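Local coordinates for protein HIAXHD3 (Humicola insolens, PDB 3ZXK) that hydrolyses arabinofuranose side chains from xylan as an exo-acting arabinofuranosidase, in a form engineered to display endo-xylanase activity as well, at the beta-D-xylopyranose and alpha-L-arabinofuranose site. Numbering follows the deposited sequence.

The beta-D-xylopyranose and alpha-L-arabinofuranose site. Residues 84, 142, 160, 192, 210-211, 248-249, 265, 267, 273, 469, 502, 505. With XYP (beta-D-xylopyranose), chain B; XYP (beta-D-xylopyranose), chain C; AHR (alpha-L-arabinofuranose), chain E; XYP (beta-D-xylopyranose), chain D.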
loop_
_atom_site.group_PDB
_atom_site.type_symbol
_atom_site.label_atom_id
_atom_site.label_comp_id
_atom_site.label_asym_id
_atom_site.label_seq_id
_atom_site.Cartn_x
_atom_site.Cartn_y
_atom_site.Cartn_z
ATOM N N TRP A 84 0.207 -8.135 -6.278
ATOM C CA TRP A 84 0.452 -8.916 -5.067
ATOM C C TRP A 84 1.924 -8.754 -4.696
ATOM O O TRP A 84 2.560 -7.747 -5.068
ATOM C CB TRP A 84 0.033 -10.356 -5.292
ATOM C CG TRP A 84 -1.461 -10.562 -5.257
ATOM C CD1 TRP A 84 -2.456 -9.732 -5.768
ATOM C CD2 TRP A 84 -2.165 -11.713 -4.699
ATOM N NE1 TRP A 84 -3.703 -10.285 -5.593
ATOM C CE2 TRP A 84 -3.602 -11.469 -4.925
ATOM C CE3 TRP A 84 -1.766 -12.858 -4.019
ATOM C CZ2 TRP A 84 -4.573 -12.361 -4.498
ATOM C CZ3 TRP A 84 -2.748 -13.756 -3.591
ATOM C CH2 TRP A 84 -4.123 -13.517 -3.827
ATOM N N TYR A 142 5.265 -15.744 -9.195
ATOM C CA TYR A 142 4.401 -15.494 -8.029
ATOM C C TYR A 142 5.279 -15.232 -6.798
ATOM O O TYR A 142 6.203 -16.000 -6.523
ATOM C CB TYR A 142 3.503 -16.703 -7.754
ATOM C CG TYR A 142 2.665 -16.508 -6.508
ATOM C CD1 TYR A 142 1.503 -15.749 -6.536
ATOM C CD2 TYR A 142 3.067 -17.036 -5.283
ATOM C CE1 TYR A 142 0.756 -15.530 -5.375
ATOM C CE2 TYR A 142 2.317 -16.845 -4.129
ATOM C CZ TYR A 142 1.177 -16.083 -4.179
ATOM O OH TYR A 142 0.436 -15.890 -3.039
ATOM N N ASN A 160 5.161 -20.840 -4.903
ATOM C CA ASN A 160 4.332 -21.281 -3.794
ATOM C C ASN A 160 3.688 -22.571 -4.321
ATOM O O ASN A 160 3.044 -22.554 -5.377
ATOM C CB ASN A 160 3.280 -20.215 -3.419
ATOM C CG ASN A 160 2.200 -20.749 -2.476
ATOM O OD1 ASN A 160 1.865 -21.942 -2.486
ATOM N ND2 ASN A 160 1.622 -19.864 -1.678
ATOM N N GLU A 192 6.177 -19.198 0.711
ATOM C CA GLU A 192 5.998 -18.185 -0.350
ATOM C C GLU A 192 6.745 -16.913 0.087
ATOM O O GLU A 192 7.569 -16.936 0.990
ATOM C CB GLU A 192 4.497 -17.902 -0.640
ATOM C CG GLU A 192 3.699 -17.233 0.482
ATOM C CD GLU A 192 2.281 -16.808 0.071
ATOM O OE1 GLU A 192 1.796 -17.156 -1.035
ATOM O OE2 GLU A 192 1.608 -16.118 0.865
ATOM N N PRO A 210 2.874 -18.914 5.502
ATOM C CA PRO A 210 1.736 -18.063 5.840
ATOM C C PRO A 210 0.956 -18.620 7.031
ATOM O O PRO A 210 0.685 -19.815 7.040
ATOM C CB PRO A 210 0.837 -18.152 4.599
ATOM C CG PRO A 210 1.723 -18.561 3.500
ATOM C CD PRO A 210 2.847 -19.357 4.097
ATOM N N ALA A 211 0.619 -17.797 8.025
ATOM C CA ALA A 211 0.996 -16.376 8.130
ATOM C C ALA A 211 1.773 -16.138 9.408
ATOM O O ALA A 211 1.630 -15.087 10.039
ATOM C CB ALA A 211 -0.234 -15.487 8.129
ATOM N N HIS A 248 5.842 -11.446 10.118
ATOM C CA HIS A 248 6.307 -12.402 9.104
ATOM C C HIS A 248 6.517 -11.729 7.789
ATOM O O HIS A 248 6.163 -10.543 7.624
ATOM C CB HIS A 248 5.307 -13.564 8.983
ATOM C CG HIS A 248 3.978 -13.184 8.377
ATOM N ND1 HIS A 248 3.085 -12.361 8.986
ATOM C CD2 HIS A 248 3.408 -13.541 7.166
ATOM C CE1 HIS A 248 2.007 -12.205 8.185
ATOM N NE2 HIS A 248 2.196 -12.943 7.088
ATOM N N GLN A 249 7.076 -12.485 6.832
ATOM C CA GLN A 249 7.331 -12.013 5.477
ATOM C C GLN A 249 8.310 -10.809 5.536
ATOM O O GLN A 249 9.162 -10.738 6.444
ATOM C CB GLN A 249 6.019 -11.764 4.717
ATOM C CG GLN A 249 6.140 -12.098 3.239
ATOM C CD GLN A 249 4.801 -12.154 2.530
ATOM O OE1 GLN A 249 3.763 -12.444 3.150
ATOM N NE2 GLN A 249 4.812 -11.857 1.210
ATOM N N PHE A 265 6.162 -7.579 8.485
ATOM C CA PHE A 265 4.940 -6.849 8.793
ATOM C C PHE A 265 4.012 -7.670 9.654
ATOM O O PHE A 265 4.160 -8.906 9.759
ATOM C CB PHE A 265 4.203 -6.329 7.521
ATOM C CG PHE A 265 3.895 -7.400 6.525
ATOM C CD1 PHE A 265 2.752 -8.192 6.674
ATOM C CD2 PHE A 265 4.748 -7.626 5.437
ATOM C CE1 PHE A 265 2.461 -9.195 5.751
ATOM C CE2 PHE A 265 4.451 -8.606 4.516
ATOM C CZ PHE A 265 3.314 -9.387 4.665
ATOM N N ASP A 267 -0.179 -8.447 10.737
ATOM C CA ASP A 267 -1.587 -8.445 10.282
ATOM C C ASP A 267 -2.485 -7.563 11.176
ATOM O O ASP A 267 -3.363 -8.043 11.893
ATOM C CB ASP A 267 -2.146 -9.876 10.129
ATOM C CG ASP A 267 -1.504 -10.648 8.965
ATOM O OD1 ASP A 267 -1.166 -10.020 7.946
ATOM O OD2 ASP A 267 -1.336 -11.891 9.075
ATOM N N ARG A 273 -1.651 -4.060 6.953
ATOM C CA ARG A 273 -0.421 -4.768 7.256
ATOM C C ARG A 273 0.703 -3.761 7.333
ATOM O O ARG A 273 0.977 -3.051 6.362
ATOM C CB ARG A 273 -0.177 -5.868 6.227
ATOM C CG ARG A 273 -1.245 -6.937 6.422
ATOM C CD ARG A 273 -1.223 -8.065 5.419
ATOM N NE ARG A 273 -1.492 -7.648 4.055
ATOM C CZ ARG A 273 -1.301 -8.434 2.995
ATOM N NH1 ARG A 273 -0.838 -9.690 3.161
ATOM N NH2 ARG A 273 -1.570 -7.970 1.768
ATOM N N PHE A 469 -7.355 -8.129 15.099
ATOM C CA PHE A 469 -7.261 -9.365 14.336
ATOM C C PHE A 469 -7.253 -10.551 15.293
ATOM O O PHE A 469 -6.533 -10.561 16.290
ATOM C CB PHE A 469 -5.966 -9.344 13.517
ATOM C CG PHE A 469 -5.923 -10.337 12.392
ATOM C CD1 PHE A 469 -6.924 -10.369 11.407
ATOM C CD2 PHE A 469 -4.841 -11.186 12.274
ATOM C CE1 PHE A 469 -6.844 -11.264 10.340
ATOM C CE2 PHE A 469 -4.750 -12.078 11.218
ATOM C CZ PHE A 469 -5.748 -12.117 10.248
ATOM N N TRP A 502 -9.367 -10.615 6.600
ATOM C CA TRP A 502 -8.162 -10.394 5.811
ATOM C C TRP A 502 -8.364 -10.605 4.347
ATOM O O TRP A 502 -7.497 -10.264 3.582
ATOM C CB TRP A 502 -7.025 -11.274 6.328
ATOM C CG TRP A 502 -7.291 -12.753 6.263
ATOM C CD1 TRP A 502 -7.729 -13.586 7.282
ATOM C CD2 TRP A 502 -7.110 -13.636 5.100
ATOM N NE1 TRP A 502 -7.852 -14.890 6.834
ATOM C CE2 TRP A 502 -7.489 -14.983 5.533
ATOM C CE3 TRP A 502 -6.683 -13.447 3.782
ATOM C CZ2 TRP A 502 -7.416 -16.082 4.676
ATOM C CZ3 TRP A 502 -6.635 -14.550 2.927
ATOM C CH2 TRP A 502 -6.991 -15.836 3.364
ATOM N N PHE A 505 -7.474 -8.113 1.766
ATOM C CA PHE A 505 -6.041 -7.836 1.952
ATOM C C PHE A 505 -5.721 -6.395 2.316
ATOM O O PHE A 505 -5.124 -6.151 3.364
ATOM C CB PHE A 505 -5.180 -8.337 0.776
ATOM C CG PHE A 505 -5.078 -9.840 0.691
ATOM C CD1 PHE A 505 -4.321 -10.564 1.609
ATOM C CD2 PHE A 505 -5.754 -10.525 -0.309
ATOM C CE1 PHE A 505 -4.232 -11.953 1.515
ATOM C CE2 PHE A 505 -5.687 -11.915 -0.400
ATOM C CZ PHE A 505 -4.923 -12.629 0.511
HETATM O O1 XYP B . -5.242 -18.907 9.004
HETATM C C1 XYP B . -4.362 -18.491 7.952
HETATM C C2 XYP B . -4.310 -19.518 6.815
HETATM C C3 XYP B . -3.317 -19.038 5.755
HETATM C C4 XYP B . -3.754 -17.665 5.249
HETATM C C5 XYP B . -3.974 -16.688 6.414
HETATM O O2 XYP B . -3.918 -20.808 7.292
HETATM O O3 XYP B . -3.234 -19.963 4.658
HETATM O O4 XYP B . -2.777 -17.171 4.318
HETATM O O5 XYP B . -4.827 -17.240 7.432
HETATM C C1 XYP C . -3.142 -16.560 3.072
HETATM C C2 XYP C . -1.947 -15.905 2.371
HETATM C C3 XYP C . -2.227 -15.650 0.894
HETATM C C4 XYP C . -2.568 -16.964 0.198
HETATM C C5 XYP C . -3.082 -18.014 1.183
HETATM O O2 XYP C . -1.632 -14.646 2.970
HETATM O O3 XYP C . -1.075 -15.053 0.282
HETATM O O4 XYP C . -3.126 -16.597 -1.066
HETATM O O5 XYP C . -3.896 -17.383 2.170
HETATM O O5 AHR E . -3.119 -13.495 7.865
HETATM C C5 AHR E . -3.506 -12.692 6.733
HETATM C C4 AHR E . -2.579 -12.898 5.531
HETATM O O4 AHR E . -2.581 -14.263 5.122
HETATM C C3 AHR E . -1.093 -12.627 5.746
HETATM O O3 AHR E . -0.759 -11.250 5.660
HETATM C C2 AHR E . -0.411 -13.381 4.637
HETATM O O2 AHR E . 0.863 -13.911 5.051
HETATM C C1 AHR E . -1.379 -14.517 4.373
HETATM C C1 XYP D . -2.923 -17.675 -1.999
HETATM C C2 XYP D . -3.941 -17.532 -3.130
HETATM C C3 XYP D . -3.640 -18.539 -4.243
HETATM C C4 XYP D . -2.193 -18.366 -4.712
HETATM C C5 XYP D . -1.265 -18.600 -3.525
HETATM O O2 XYP D . -5.269 -17.705 -2.623
HETATM O O3 XYP D . -4.545 -18.332 -5.330
HETATM O O4 XYP D . -1.855 -19.233 -5.804
HETATM O O5 XYP D . -1.580 -17.626 -2.517
HETATM O O HOH W 1 2.121 -14.725 2.955
#
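In this glycoside hydrolase family 43 active site, an arabinofuranose bonded to O2 of the middle xylose (chain C) is almost wholly buried, whereas the three poorly ordered xyloses are less covered. Much of the recognition falls on its hydroxyls. The two carboxylate oxygens of Asp267 take different hydroxyls: OD1 accepts from AHR O3 at 2.6 Å through its syn lone pair, and OD2 accepts from the primary hydroxyl O5 at 2.7 Å, met 61° out of the carboxylate plane. Arg273, bent at chi3 (-64°), turns NH1 edge-on to AHR O3 at 2.9 Å, so this hydroxyl is gripped by two residues whose opposite charges would help fix its proton. His248 NE2 and AHR O2 share a hydrogen bond of 2.6 Å; the carbonyl of Ala211 sits over the imidazole face. Trp502 lays one face against AHR C5 and the xylose of chain B, reaching the middle xylose with its CH2 corner.

Glu192, the family's general acid, takes the crowded chi1 position (66°) and then extends. The syn lone pair of Glu192 OE2 accepts from XYP (chain C) O3 at 2.9 Å. This is consistent with cleavage of an arabinose at O3 while the O2-linked one sits in the neighbouring pocket, though the structure alone does not show it. A water joins OE2, Gln249 OE1 and AHR O2. Behind, Asn160 ND2 (2.8 Å) and Tyr142 OH (2.7 Å) donate to Glu192 OE1 from opposite faces of the carboxylate, which would probably hold OE1 as an acceptor and leave OE2, facing the substrate, to carry the proton. An alanine here would probably abolish proton donation, remove the grip on xylose O3, and leave Tyr142 and Asn160 without their shared acceptor.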